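Local coordinates for protein starch synthase I (Hordeum vulgare, PDB 4HLN) that belongs to the starch synthase family and folds into two Rossmann-like domains, the GT-B glycosyltransferase architecture, with a glycan bound to the C-terminal domain, at residues V440-F445 with D469-M474; A461-M466 with S491-K496; K185-P190 with V198-E203; M162-R167 with D209-D214; R294-I299 with R357-S362. One frame throughout, in Å; residues are numbered along the deposited sequence.

Interaction 1 (V440-F445 with D469-M474); sequences VPLIGF and DVQFVM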
# COMPACT_ATOMS: atom_id res chain seq x y z
N VAL A 440 32.56 -3.85 11.09
CA VAL A 440 31.69 -2.77 11.52
C VAL A 440 30.29 -2.93 10.89
O VAL A 440 30.18 -3.29 9.72
CB VAL A 440 32.30 -1.40 11.13
CG1 VAL A 440 32.31 -1.25 9.61
CG2 VAL A 440 31.54 -0.26 11.75
N PRO A 441 29.23 -2.68 11.67
CA PRO A 441 27.85 -2.70 11.16
C PRO A 441 27.59 -1.51 10.25
O PRO A 441 27.77 -0.36 10.67
CB PRO A 441 27.00 -2.56 12.42
CG PRO A 441 27.92 -2.91 13.55
CD PRO A 441 29.26 -2.44 13.12
N LEU A 442 27.16 -1.78 9.02
CA LEU A 442 26.85 -0.72 8.08
C LEU A 442 25.34 -0.64 7.87
O LEU A 442 24.69 -1.63 7.53
CB LEU A 442 27.57 -0.96 6.76
CG LEU A 442 27.23 -0.02 5.60
CD1 LEU A 442 27.25 1.44 6.02
CD2 LEU A 442 28.18 -0.26 4.44
N ILE A 443 24.80 0.55 8.08
CA ILE A 443 23.36 0.76 8.09
C ILE A 443 22.93 1.76 7.05
O ILE A 443 23.56 2.81 6.88
CB ILE A 443 22.92 1.27 9.45
CG1 ILE A 443 23.20 0.22 10.51
CG2 ILE A 443 21.45 1.61 9.43
CD1 ILE A 443 23.20 0.76 11.90
N GLY A 444 21.84 1.43 6.36
CA GLY A 444 21.32 2.26 5.28
C GLY A 444 19.92 2.79 5.54
O GLY A 444 19.07 2.12 6.14
N PHE A 445 19.70 4.02 5.08
CA PHE A 445 18.35 4.53 4.90
C PHE A 445 18.22 4.99 3.46
O PHE A 445 19.16 5.54 2.90
CB PHE A 445 18.06 5.70 5.84
CG PHE A 445 16.86 6.50 5.44
CD1 PHE A 445 16.96 7.50 4.48
CD2 PHE A 445 15.61 6.23 5.99
CE1 PHE A 445 15.85 8.22 4.08
CE2 PHE A 445 14.50 6.95 5.60
CZ PHE A 445 14.61 7.94 4.64
N ASP A 469 30.17 1.98 17.58
CA ASP A 469 31.02 1.74 16.42
C ASP A 469 30.18 1.20 15.27
O ASP A 469 29.97 -0.01 15.16
CB ASP A 469 32.16 0.77 16.73
CG ASP A 469 33.12 0.62 15.56
OD1 ASP A 469 33.10 1.50 14.67
OD2 ASP A 469 33.90 -0.36 15.55
N VAL A 470 29.69 2.11 14.44
CA VAL A 470 28.87 1.76 13.30
C VAL A 470 29.08 2.78 12.19
O VAL A 470 29.56 3.90 12.43
CB VAL A 470 27.35 1.76 13.63
CG1 VAL A 470 27.05 0.79 14.74
CG2 VAL A 470 26.88 3.16 13.99
N GLN A 471 28.71 2.39 10.98
CA GLN A 471 28.66 3.32 9.87
C GLN A 471 27.20 3.44 9.41
O GLN A 471 26.41 2.51 9.52
CB GLN A 471 29.57 2.85 8.74
CG GLN A 471 30.88 2.26 9.22
CD GLN A 471 31.80 1.90 8.08
OE1 GLN A 471 31.36 1.39 7.05
NE2 GLN A 471 33.09 2.18 8.25
N PHE A 472 26.85 4.62 8.91
CA PHE A 472 25.47 4.89 8.56
C PHE A 472 25.42 5.74 7.31
O PHE A 472 25.90 6.86 7.28
CB PHE A 472 24.77 5.61 9.70
CG PHE A 472 23.35 5.94 9.39
CD1 PHE A 472 22.32 5.11 9.80
CD2 PHE A 472 23.04 7.08 8.67
CE1 PHE A 472 21.00 5.41 9.50
CE2 PHE A 472 21.71 7.38 8.37
CZ PHE A 472 20.70 6.55 8.79
N VAL A 473 24.82 5.20 6.26
CA VAL A 473 24.67 5.98 5.05
C VAL A 473 23.20 6.14 4.74
O VAL A 473 22.43 5.18 4.79
CB VAL A 473 25.37 5.33 3.85
CG1 VAL A 473 24.97 3.85 3.72
CG2 VAL A 473 25.04 6.09 2.57
N MET A 474 22.79 7.36 4.46
CA MET A 474 21.44 7.54 3.98
C MET A 474 21.50 8.25 2.64
O MET A 474 22.33 9.12 2.42
CB MET A 474 20.56 8.26 5.01
CG MET A 474 20.96 9.69 5.30
SD MET A 474 20.09 10.34 6.74
CE MET A 474 18.38 10.32 6.19
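Gln471 lies across Val440, just ahead of the neighbouring strand, the two side chains meeting at about a right angle. Its CB touches Leu442 CD1 at 3.8 Å. CG stands beside the backbone N and meets Val440 CG2 at 3.6 Å, and CD rests on Val440 CG1 at 3.5 Å. Beyond that the amide turns to partners elsewhere: OE1 accepts from Gln429 of helix 419-432 and NE2 donates to Pro435 O, so both ends of this buried group are satisfied and its rotation is fixed. The other face of the sheet is apolar. There Ile443 CG2 packs on Phe472 CD1 at 3.6 Å, and Met474, its thioether bent back at the end, brings CE obliquely to Phe445 CD1, 3.6 Å away. Four backbone bonds join the strands, among them Val473 N to Ile443 O at 2.8 Å. With helix 455-466 connecting two parallel strands, this is a beta-alpha-beta unit of the C-terminal Rossmann-like domain.

Interaction 2 (A461-M466 with S491-K496); sequences AIPDLM and SSYKDK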
# COMPACT_ATOMS: atom_id res chain seq x y z
N ALA A 461 17.95 10.47 16.65
CA ALA A 461 18.67 9.31 17.15
C ALA A 461 20.15 9.30 16.75
O ALA A 461 20.97 8.66 17.41
CB ALA A 461 18.00 8.03 16.71
N ILE A 462 20.48 10.01 15.68
CA ILE A 462 21.85 10.00 15.16
C ILE A 462 22.90 10.20 16.25
O ILE A 462 23.78 9.37 16.43
CB ILE A 462 22.04 11.05 14.04
CG1 ILE A 462 21.60 10.47 12.70
CG2 ILE A 462 23.50 11.46 13.94
CD1 ILE A 462 22.48 9.34 12.21
N PRO A 463 22.80 11.31 17.00
CA PRO A 463 23.85 11.60 17.99
C PRO A 463 24.05 10.44 18.96
O PRO A 463 25.17 10.01 19.20
CB PRO A 463 23.30 12.82 18.71
CG PRO A 463 22.43 13.49 17.68
CD PRO A 463 21.76 12.36 16.97
N ASP A 464 22.96 9.92 19.50
CA ASP A 464 23.02 8.80 20.43
C ASP A 464 23.56 7.56 19.72
O ASP A 464 24.09 6.64 20.34
CB ASP A 464 21.62 8.54 20.98
CG ASP A 464 21.65 8.01 22.39
OD1 ASP A 464 22.63 7.34 22.77
OD2 ASP A 464 20.67 8.27 23.13
N LEU A 465 23.42 7.54 18.40
CA LEU A 465 23.75 6.37 17.59
C LEU A 465 25.22 6.30 17.23
O LEU A 465 25.80 5.21 17.15
CB LEU A 465 22.88 6.35 16.33
CG LEU A 465 22.81 5.12 15.42
CD1 LEU A 465 23.88 5.16 14.34
CD2 LEU A 465 22.90 3.81 16.22
N MET A 466 25.83 7.46 17.00
CA MET A 466 27.26 7.55 16.71
C MET A 466 28.14 7.30 17.94
O MET A 466 29.35 7.19 17.83
CB MET A 466 27.60 8.91 16.09
CG MET A 466 26.73 9.29 14.89
SD MET A 466 27.17 8.53 13.30
CE MET A 466 26.64 6.84 13.53
N SER A 491 29.98 15.89 8.61
CA SER A 491 31.15 16.61 9.04
C SER A 491 31.50 16.34 10.51
O SER A 491 32.67 16.23 10.86
CB SER A 491 30.95 18.10 8.79
OG SER A 491 32.12 18.81 9.12
N SER A 492 30.48 16.21 11.35
CA SER A 492 30.66 15.91 12.77
C SER A 492 31.12 14.48 13.05
O SER A 492 31.81 14.22 14.05
CB SER A 492 29.37 16.19 13.55
OG SER A 492 29.10 17.58 13.65
N TYR A 493 30.74 13.55 12.19
CA TYR A 493 31.14 12.16 12.36
C TYR A 493 31.76 11.67 11.06
O TYR A 493 31.15 10.88 10.35
CB TYR A 493 29.92 11.32 12.71
CG TYR A 493 29.06 11.94 13.78
CD1 TYR A 493 28.02 12.80 13.46
CD2 TYR A 493 29.30 11.67 15.13
CE1 TYR A 493 27.23 13.38 14.45
CE2 TYR A 493 28.52 12.23 16.13
CZ TYR A 493 27.49 13.09 15.78
OH TYR A 493 26.71 13.65 16.77
N LYS A 494 32.96 12.13 10.76
CA LYS A 494 33.48 12.01 9.40
C LYS A 494 33.92 10.59 9.01
O LYS A 494 34.30 10.34 7.87
CB LYS A 494 34.58 13.04 9.13
CG LYS A 494 34.32 13.90 7.87
CD LYS A 494 34.10 13.03 6.60
CE LYS A 494 34.04 13.87 5.32
NZ LYS A 494 34.10 13.01 4.10
N ASP A 495 33.83 9.66 9.96
CA ASP A 495 34.28 8.29 9.73
C ASP A 495 33.14 7.29 9.92
O ASP A 495 33.33 6.07 9.86
CB ASP A 495 35.43 7.98 10.69
CG ASP A 495 35.06 8.25 12.16
OD1 ASP A 495 34.27 9.19 12.43
OD2 ASP A 495 35.57 7.53 13.04
N LYS A 496 31.94 7.82 10.16
CA LYS A 496 30.81 6.99 10.55
C LYS A 496 29.54 7.30 9.75
O LYS A 496 28.70 6.43 9.57
CB LYS A 496 30.52 7.17 12.03
CG LYS A 496 31.58 6.66 12.97
CD LYS A 496 31.16 6.87 14.42
CE LYS A 496 32.13 6.20 15.39
NZ LYS A 496 31.60 6.17 16.78
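The Tyr493 ring carries Met466 on one face, with CG 3.6 Å from the ring centroid and only 14° off the ring normal, a CH-pi contact. Met466 CB sits above the CD2-CE2 side, beyond the rim, 3.4 Å from Tyr493 CD2, while SD, 29° off the normal, approaches obliquely as a Met-aromatic contact. Ile462 CG2 also comes in obliquely, 4.2 Å from Tyr493 CE1, and the phenol oxygen OH ends beside Pro463 CA at 3.7 Å. With CG already on the ring, the bend at chi2 (-80°) turns Met466 SD toward Lys496 CB. The two side chains slide past each other in opposite directions, Lys496 running extended from CG so that NZ donates to Met466 O at 2.7 Å. That ammonium also donates to Glu468 O, so one group grips two carbonyls where the chain leaves helix 455-466, a setting that would suit a positive charge. Trp485 and Thr489 of helix 480-492 touch Ile462, and Phe497 of strand 497-501 touches both Ile462 and Met466. The contact thus joins the end of helix 455-466 to the turn leading from helix 480-492 into the outermost strand of the sheet.

Interaction 3 (K185-P190 with V198-E203); sequences KHIKIP and VTFFHE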
# COMPACT_ATOMS: atom_id res chain seq x y z
N LYS A 185 -21.84 2.75 -24.72
CA LYS A 185 -22.73 2.58 -23.58
C LYS A 185 -22.74 3.78 -22.64
O LYS A 185 -21.70 4.34 -22.30
CB LYS A 185 -22.33 1.33 -22.81
CG LYS A 185 -22.54 0.07 -23.61
CD LYS A 185 -24.01 -0.28 -23.68
CE LYS A 185 -24.25 -1.42 -24.66
NZ LYS A 185 -25.61 -2.00 -24.48
N HIS A 186 -23.94 4.18 -22.24
CA HIS A 186 -24.08 5.24 -21.26
C HIS A 186 -25.07 4.80 -20.17
O HIS A 186 -25.90 3.93 -20.40
CB HIS A 186 -24.61 6.49 -21.93
CG HIS A 186 -26.09 6.44 -22.20
ND1 HIS A 186 -26.61 5.95 -23.38
CD2 HIS A 186 -27.14 6.83 -21.45
CE1 HIS A 186 -27.93 6.04 -23.34
NE2 HIS A 186 -28.28 6.56 -22.17
N ILE A 187 -24.98 5.40 -18.99
CA ILE A 187 -26.07 5.24 -18.03
C ILE A 187 -26.50 6.57 -17.48
O ILE A 187 -25.75 7.56 -17.54
CB ILE A 187 -25.73 4.31 -16.87
CG1 ILE A 187 -24.61 4.91 -16.02
CG2 ILE A 187 -25.34 2.92 -17.39
CD1 ILE A 187 -24.15 4.01 -14.89
N LYS A 188 -27.73 6.60 -16.98
CA LYS A 188 -28.27 7.79 -16.32
C LYS A 188 -28.46 7.49 -14.85
O LYS A 188 -29.24 6.61 -14.47
CB LYS A 188 -29.57 8.29 -16.97
CG LYS A 188 -29.36 8.98 -18.31
CD LYS A 188 -30.64 9.61 -18.85
CE LYS A 188 -30.52 9.93 -20.35
NZ LYS A 188 -30.70 8.73 -21.25
N ILE A 189 -27.70 8.22 -14.03
CA ILE A 189 -27.68 8.05 -12.58
C ILE A 189 -28.55 9.08 -11.87
O ILE A 189 -28.29 10.28 -11.95
CB ILE A 189 -26.25 8.20 -12.05
CG1 ILE A 189 -25.30 7.27 -12.82
CG2 ILE A 189 -26.23 7.95 -10.56
CD1 ILE A 189 -23.82 7.63 -12.68
N PRO A 190 -29.60 8.61 -11.19
CA PRO A 190 -30.44 9.54 -10.42
C PRO A 190 -29.77 9.86 -9.08
O PRO A 190 -29.60 8.98 -8.22
CB PRO A 190 -31.73 8.75 -10.23
CG PRO A 190 -31.23 7.33 -10.11
CD PRO A 190 -30.03 7.21 -11.03
N VAL A 198 -23.24 9.34 -17.39
CA VAL A 198 -21.85 9.00 -17.63
C VAL A 198 -21.78 8.07 -18.85
O VAL A 198 -22.77 7.43 -19.21
CB VAL A 198 -21.20 8.33 -16.39
CG1 VAL A 198 -21.32 9.23 -15.17
CG2 VAL A 198 -21.88 7.00 -16.11
N THR A 199 -20.61 8.01 -19.49
CA THR A 199 -20.41 7.09 -20.59
C THR A 199 -19.16 6.25 -20.31
O THR A 199 -18.39 6.58 -19.42
CB THR A 199 -20.30 7.80 -21.95
OG1 THR A 199 -19.17 8.68 -21.93
CG2 THR A 199 -21.57 8.60 -22.25
N PHE A 200 -18.99 5.17 -21.06
CA PHE A 200 -17.89 4.27 -20.77
C PHE A 200 -16.95 4.18 -21.95
O PHE A 200 -17.38 3.97 -23.09
CB PHE A 200 -18.41 2.87 -20.45
CG PHE A 200 -19.27 2.80 -19.23
CD1 PHE A 200 -18.74 2.39 -18.01
CD2 PHE A 200 -20.62 3.13 -19.29
CE1 PHE A 200 -19.54 2.31 -16.88
CE2 PHE A 200 -21.42 3.06 -18.16
CZ PHE A 200 -20.88 2.65 -16.95
N PHE A 201 -15.66 4.34 -21.65
CA PHE A 201 -14.60 4.14 -22.62
C PHE A 201 -13.83 2.93 -22.17
O PHE A 201 -13.86 2.58 -20.99
CB PHE A 201 -13.72 5.38 -22.72
CG PHE A 201 -14.41 6.54 -23.37
CD1 PHE A 201 -15.49 7.16 -22.75
CD2 PHE A 201 -14.03 6.98 -24.63
CE1 PHE A 201 -16.16 8.22 -23.36
CE2 PHE A 201 -14.69 8.03 -25.26
CZ PHE A 201 -15.76 8.66 -24.62
N HIS A 202 -13.15 2.25 -23.08
CA HIS A 202 -12.53 0.99 -22.71
C HIS A 202 -11.26 0.68 -23.46
O HIS A 202 -11.14 0.97 -24.64
CB HIS A 202 -13.51 -0.19 -22.90
CG HIS A 202 -12.84 -1.53 -22.89
ND1 HIS A 202 -12.68 -2.28 -24.03
CD2 HIS A 202 -12.24 -2.22 -21.90
CE1 HIS A 202 -12.03 -3.39 -23.74
NE2 HIS A 202 -11.75 -3.38 -22.45
N GLU A 203 -10.30 0.09 -22.76
CA GLU A 203 -9.14 -0.44 -23.43
C GLU A 203 -8.70 -1.78 -22.83
O GLU A 203 -8.68 -1.97 -21.60
CB GLU A 203 -7.99 0.56 -23.44
CG GLU A 203 -6.78 0.04 -24.21
CD GLU A 203 -5.51 0.87 -24.01
OE1 GLU A 203 -5.57 1.93 -23.35
OE2 GLU A 203 -4.45 0.44 -24.53
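Ile187 and Val198 form an antiparallel hydrogen-bonded pair, with Ile187 N to Val198 O at 3.0 Å and the return bond, Val198 N to Ile187 O, at 3.1 Å. Their side chains lie side by side and point the same way, CG1 of Ile187 against CG2 of Val198, while Ile189 CD1 crosses over to Val198 CG1 at 3.9 Å. Next along, Phe200 N donates to Lys185 O at 3.1 Å, and the same carbonyl oxygen sits at the edge of the Phe200 ring, in its plane, 3.4 Å from CD2. Ile187 CG2 also lies at the ring edge, 4.0 Å from Phe200 CE2. On the other face His186 CB and Thr199 CG2, of a non-hydrogen-bonded pair, are 3.7 Å apart. Farther out, Val213 touches Val198 and Val211 touches Phe200, both from strand 208-214. Helix 235-252 packs Ile252 on Ile187 and Leu241 and Tyr244 on Ile189. One face of the hairpin is thus apolar against that helix, whereas His186 and Thr199 on the other are polar residues meeting through carbon atoms.

Interaction 4 (M162-R167 with D209-D214); sequences MVVMPR and DWVFVD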
# COMPACT_ATOMS: atom_id res chain seq x y z
N MET A 162 -11.22 -6.49 -14.44
CA MET A 162 -11.64 -5.17 -14.89
C MET A 162 -11.12 -4.10 -13.93
O MET A 162 -11.08 -4.32 -12.73
CB MET A 162 -13.16 -5.11 -15.00
CG MET A 162 -13.71 -3.73 -15.39
SD MET A 162 -15.52 -3.62 -15.59
CE MET A 162 -15.80 -4.91 -16.79
N VAL A 163 -10.70 -2.96 -14.46
CA VAL A 163 -10.46 -1.81 -13.59
C VAL A 163 -11.25 -0.62 -14.06
O VAL A 163 -11.11 -0.19 -15.20
CB VAL A 163 -9.01 -1.37 -13.58
CG1 VAL A 163 -8.86 -0.19 -12.61
CG2 VAL A 163 -8.10 -2.51 -13.20
N VAL A 164 -12.07 -0.09 -13.15
CA VAL A 164 -12.95 1.05 -13.44
C VAL A 164 -12.42 2.31 -12.77
O VAL A 164 -12.14 2.30 -11.57
CB VAL A 164 -14.37 0.77 -12.95
CG1 VAL A 164 -15.32 1.92 -13.33
CG2 VAL A 164 -14.86 -0.52 -13.51
N MET A 165 -12.29 3.37 -13.55
CA MET A 165 -11.65 4.63 -13.16
C MET A 165 -12.33 5.78 -13.84
O MET A 165 -12.99 5.61 -14.85
CB MET A 165 -10.23 4.69 -13.70
CG MET A 165 -9.20 3.96 -12.94
SD MET A 165 -7.94 3.59 -14.17
CE MET A 165 -9.00 2.72 -15.33
N PRO A 166 -12.11 6.98 -13.32
CA PRO A 166 -12.60 8.15 -14.05
C PRO A 166 -11.71 8.40 -15.25
O PRO A 166 -10.52 8.10 -15.24
CB PRO A 166 -12.45 9.28 -13.04
CG PRO A 166 -12.40 8.58 -11.68
CD PRO A 166 -11.65 7.33 -11.96
N ARG A 167 -12.31 8.92 -16.31
CA ARG A 167 -11.54 9.40 -17.44
C ARG A 167 -11.21 10.87 -17.16
O ARG A 167 -11.99 11.78 -17.44
CB ARG A 167 -12.36 9.23 -18.72
CG ARG A 167 -11.66 9.54 -20.01
CD ARG A 167 -12.43 8.88 -21.14
NE ARG A 167 -12.05 9.32 -22.47
CZ ARG A 167 -12.65 10.30 -23.14
NH1 ARG A 167 -13.67 10.96 -22.59
NH2 ARG A 167 -12.23 10.63 -24.35
N ASP A 209 -9.08 -5.32 -18.63
CA ASP A 209 -10.11 -4.44 -19.11
C ASP A 209 -10.10 -3.13 -18.35
O ASP A 209 -10.58 -3.05 -17.21
CB ASP A 209 -11.46 -5.11 -18.95
CG ASP A 209 -11.70 -6.13 -20.02
OD1 ASP A 209 -11.53 -5.75 -21.19
OD2 ASP A 209 -12.02 -7.31 -19.69
N TRP A 210 -9.52 -2.12 -18.97
CA TRP A 210 -9.46 -0.79 -18.40
C TRP A 210 -10.68 -0.06 -18.85
O TRP A 210 -10.83 0.25 -20.04
CB TRP A 210 -8.22 -0.08 -18.94
CG TRP A 210 -7.01 -0.84 -18.63
CD1 TRP A 210 -6.35 -1.70 -19.45
CD2 TRP A 210 -6.31 -0.84 -17.39
NE1 TRP A 210 -5.27 -2.24 -18.80
CE2 TRP A 210 -5.23 -1.73 -17.52
CE3 TRP A 210 -6.50 -0.17 -16.17
CZ2 TRP A 210 -4.32 -1.97 -16.49
CZ3 TRP A 210 -5.61 -0.41 -15.14
CH2 TRP A 210 -4.52 -1.30 -15.30
N VAL A 211 -11.57 0.19 -17.91
CA VAL A 211 -12.84 0.85 -18.19
C VAL A 211 -12.85 2.25 -17.58
O VAL A 211 -12.58 2.43 -16.39
CB VAL A 211 -14.01 0.07 -17.60
CG1 VAL A 211 -15.31 0.86 -17.75
CG2 VAL A 211 -14.11 -1.29 -18.26
N PHE A 212 -13.17 3.23 -18.41
CA PHE A 212 -13.11 4.63 -18.00
C PHE A 212 -14.47 5.23 -17.98
O PHE A 212 -15.23 5.13 -18.94
CB PHE A 212 -12.24 5.40 -18.96
CG PHE A 212 -10.86 4.94 -18.96
CD1 PHE A 212 -9.98 5.37 -17.96
CD2 PHE A 212 -10.41 4.03 -19.91
CE1 PHE A 212 -8.66 4.92 -17.94
CE2 PHE A 212 -9.10 3.58 -19.90
CZ PHE A 212 -8.22 4.02 -18.91
N VAL A 213 -14.78 5.87 -16.86
CA VAL A 213 -16.08 6.49 -16.67
C VAL A 213 -15.96 7.96 -17.04
O VAL A 213 -15.14 8.68 -16.48
CB VAL A 213 -16.55 6.31 -15.24
CG1 VAL A 213 -17.90 6.99 -15.02
CG2 VAL A 213 -16.66 4.82 -14.96
N ASP A 214 -16.76 8.40 -18.02
CA ASP A 214 -16.66 9.77 -18.51
C ASP A 214 -17.79 10.70 -18.08
O ASP A 214 -18.99 10.43 -18.29
CB ASP A 214 -16.51 9.80 -20.03
CG ASP A 214 -15.97 11.14 -20.53
OD1 ASP A 214 -14.85 11.52 -20.10
OD2 ASP A 214 -16.66 11.82 -21.33
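In the Rossmann-like sheet of the N-terminal domain, Met165 and Phe212 lie side by side on adjacent parallel strands, 160-166 and 208-214. Met165 extends to SD and then bends at chi3 (-56°), which sets CE 3.4 Å from Phe212 CE1; its sulfur stands obliquely to that ring, a Met-aromatic contact. The same methyl meets the edge of the Trp210 indole, in plane, 3.9 Å from CE3. Val163 runs alongside the indole, CG2 to CZ3 at 3.8 Å, and Trp210 NE1 donates to Arg205 O. On the opposite face Val164 CG1 crosses to Val213 CG2 at 3.6 Å, and Met162 CG packs on Val211 CG2; helix 235-252 packs on Met162, Val164 and Val213, and Phe200 on Val211. Five backbone bonds alternate between the strands, the last being Arg167 N to Val213 O at 2.8 Å. Beyond it Arg167 crosses Phe212 at about a right angle, CB against Phe212 CB, and ends in a salt bridge, NH1 to Asp214 OD1 at 2.8 Å, whose hydrogen bond is weak: the carboxylate meets the guanidinium edge with the two planes 71° apart. Asp214 OD1 also receives His219 NE2, and Phe201 makes a cation-pi contact with Arg167. Strand 208-214 thus extends the parallel Rossmann-like core beyond strand 160-166, and next to it the sheet turns antiparallel, in the N-terminal domain of a GT-B fold.

Interaction 5 (R294-I299 with R357-S362); sequences RSTLVI and RIVTVS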
# COMPACT_ATOMS: atom_id res chain seq x y z
N ARG A 294 -19.21 -10.38 -4.07
CA ARG A 294 -18.68 -9.94 -2.80
C ARG A 294 -17.84 -8.69 -3.05
O ARG A 294 -17.63 -8.30 -4.20
CB ARG A 294 -17.83 -11.04 -2.18
CG ARG A 294 -18.57 -12.36 -1.94
CD ARG A 294 -19.64 -12.17 -0.88
NE ARG A 294 -20.19 -13.43 -0.43
CZ ARG A 294 -21.33 -13.96 -0.89
NH1 ARG A 294 -22.04 -13.33 -1.81
NH2 ARG A 294 -21.74 -15.12 -0.41
N SER A 295 -17.37 -8.07 -1.98
CA SER A 295 -16.49 -6.91 -2.13
C SER A 295 -15.39 -6.84 -1.08
O SER A 295 -15.57 -7.24 0.08
CB SER A 295 -17.29 -5.61 -2.12
OG SER A 295 -18.00 -5.46 -0.91
N THR A 296 -14.25 -6.31 -1.50
CA THR A 296 -13.11 -6.13 -0.62
C THR A 296 -12.72 -4.67 -0.58
O THR A 296 -12.45 -4.05 -1.61
CB THR A 296 -11.92 -6.95 -1.11
OG1 THR A 296 -12.29 -8.33 -1.15
CG2 THR A 296 -10.68 -6.74 -0.18
N LEU A 297 -12.68 -4.12 0.61
CA LEU A 297 -12.26 -2.75 0.77
C LEU A 297 -10.74 -2.73 0.97
O LEU A 297 -10.22 -3.43 1.85
CB LEU A 297 -13.00 -2.11 1.94
CG LEU A 297 -12.49 -0.73 2.35
CD1 LEU A 297 -12.67 0.28 1.20
CD2 LEU A 297 -13.22 -0.29 3.61
N VAL A 298 -10.05 -1.97 0.13
CA VAL A 298 -8.61 -1.75 0.28
C VAL A 298 -8.36 -0.34 0.79
O VAL A 298 -8.77 0.65 0.16
CB VAL A 298 -7.84 -1.89 -1.04
CG1 VAL A 298 -6.37 -1.59 -0.78
CG2 VAL A 298 -8.03 -3.27 -1.65
N ILE A 299 -7.68 -0.25 1.92
CA ILE A 299 -7.47 1.02 2.59
C ILE A 299 -5.99 1.35 2.60
O ILE A 299 -5.22 0.75 3.35
CB ILE A 299 -7.94 0.95 4.05
CG1 ILE A 299 -9.41 0.56 4.13
CG2 ILE A 299 -7.73 2.28 4.74
CD1 ILE A 299 -9.97 0.65 5.53
N ARG A 357 -14.73 -8.38 2.95
CA ARG A 357 -13.41 -8.46 3.55
C ARG A 357 -12.78 -7.06 3.55
O ARG A 357 -13.21 -6.19 2.80
CB ARG A 357 -12.51 -9.42 2.77
CG ARG A 357 -13.03 -10.83 2.59
CD ARG A 357 -13.07 -11.61 3.87
NE ARG A 357 -11.79 -11.64 4.56
CZ ARG A 357 -11.51 -12.48 5.55
NH1 ARG A 357 -12.43 -13.37 5.95
NH2 ARG A 357 -10.32 -12.43 6.15
N ILE A 358 -11.75 -6.86 4.37
CA ILE A 358 -11.05 -5.58 4.41
C ILE A 358 -9.54 -5.75 4.45
O ILE A 358 -9.01 -6.41 5.34
CB ILE A 358 -11.44 -4.76 5.66
CG1 ILE A 358 -12.94 -4.49 5.65
CG2 ILE A 358 -10.62 -3.46 5.72
CD1 ILE A 358 -13.44 -3.83 6.86
N VAL A 359 -8.87 -5.14 3.49
CA VAL A 359 -7.42 -5.12 3.46
C VAL A 359 -6.94 -3.72 3.79
O VAL A 359 -7.28 -2.75 3.10
CB VAL A 359 -6.90 -5.53 2.07
CG1 VAL A 359 -5.39 -5.38 2.00
CG2 VAL A 359 -7.32 -6.97 1.75
N THR A 360 -6.16 -3.59 4.84
CA THR A 360 -5.90 -2.26 5.37
C THR A 360 -4.45 -2.02 5.75
O THR A 360 -3.79 -2.90 6.29
CB THR A 360 -6.80 -1.99 6.58
OG1 THR A 360 -6.29 -0.88 7.33
CG2 THR A 360 -6.86 -3.21 7.47
N VAL A 361 -3.96 -0.82 5.46
CA VAL A 361 -2.62 -0.40 5.86
C VAL A 361 -2.39 -0.55 7.38
O VAL A 361 -1.28 -0.83 7.83
CB VAL A 361 -2.40 1.06 5.49
CG1 VAL A 361 -3.53 1.91 6.05
CG2 VAL A 361 -1.03 1.54 5.98
N SER A 362 -3.46 -0.37 8.15
CA SER A 362 -3.37 -0.28 9.59
C SER A 362 -3.10 -1.63 10.24
O SER A 362 -2.80 -1.70 11.44
CB SER A 362 -4.66 0.33 10.15
OG SER A 362 -5.75 -0.58 10.02
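Ile299 and Thr360 stand next to each other on neighbouring parallel strands, their CB atoms 4.0 Å apart. From there Ile299 swings back along the sheet: chi1 of -58° sets CG1 beside the backbone N and aims CD1 at Ile358, whose CG2 it meets at 4.2 Å. On the reverse face Thr296 takes the opposite diagonal, forward to Val359, its CG2 meeting Val359 CG2 at 3.9 Å. Thr296 also crosses Arg357, but touches no more than its root, OG1 to CB at 4.1 Å; the arginine bends at chi2 and chi3 and leads away to Asn390, to which NH2 donates. Val361 sets CG1 against Ile299 O, at 3.4 Å, while its own N donates to that oxygen at 2.9 Å. The other backbone bonds alternate from strand to strand, among them Val359 N to Leu297 O at 2.7 Å. Thr360, at the end of the strand, and Ser362 are hydrogen-bonded through OG1 and OG at 2.8 Å, joining the strand end to the segment that follows. Outside the pair, Phe622 of helix 611-627 lies on Thr296, and Trp624 and Ala625 on Arg357; backbone carbonyls of Ala625 and Asp628 take Arg294. A C-terminal helix that returns from the second domain to pack on the first is a hallmark of the GT-B fold, and these two parallel strands form part of its N-terminal Rossmann-like sheet.

The contacts fall into two groups, one in each domain. Interactions 1 and 2, with centres 10 Å apart, interlock along the chain: Lys496 O is a probable acceptor for Phe472 N at 2.7 Å, which joins the residue before strand 497-501 to a strand of interaction 1. Interactions 3, 4 and 5 share the nine-stranded mixed sheet. Interaction 3 is nested within the loop that interaction 4 closes and joins it through His202 NE2 and Asp209 OD1, 2.7 Å apart; interaction 5 lies about 20 Å from interaction 4, centre to centre. Interactions 1 and 3 are about 55 Å apart by their centres. A bound alpha-D-glucopyranose lies about 14 Å from the side chain of Pro441 in interaction 1.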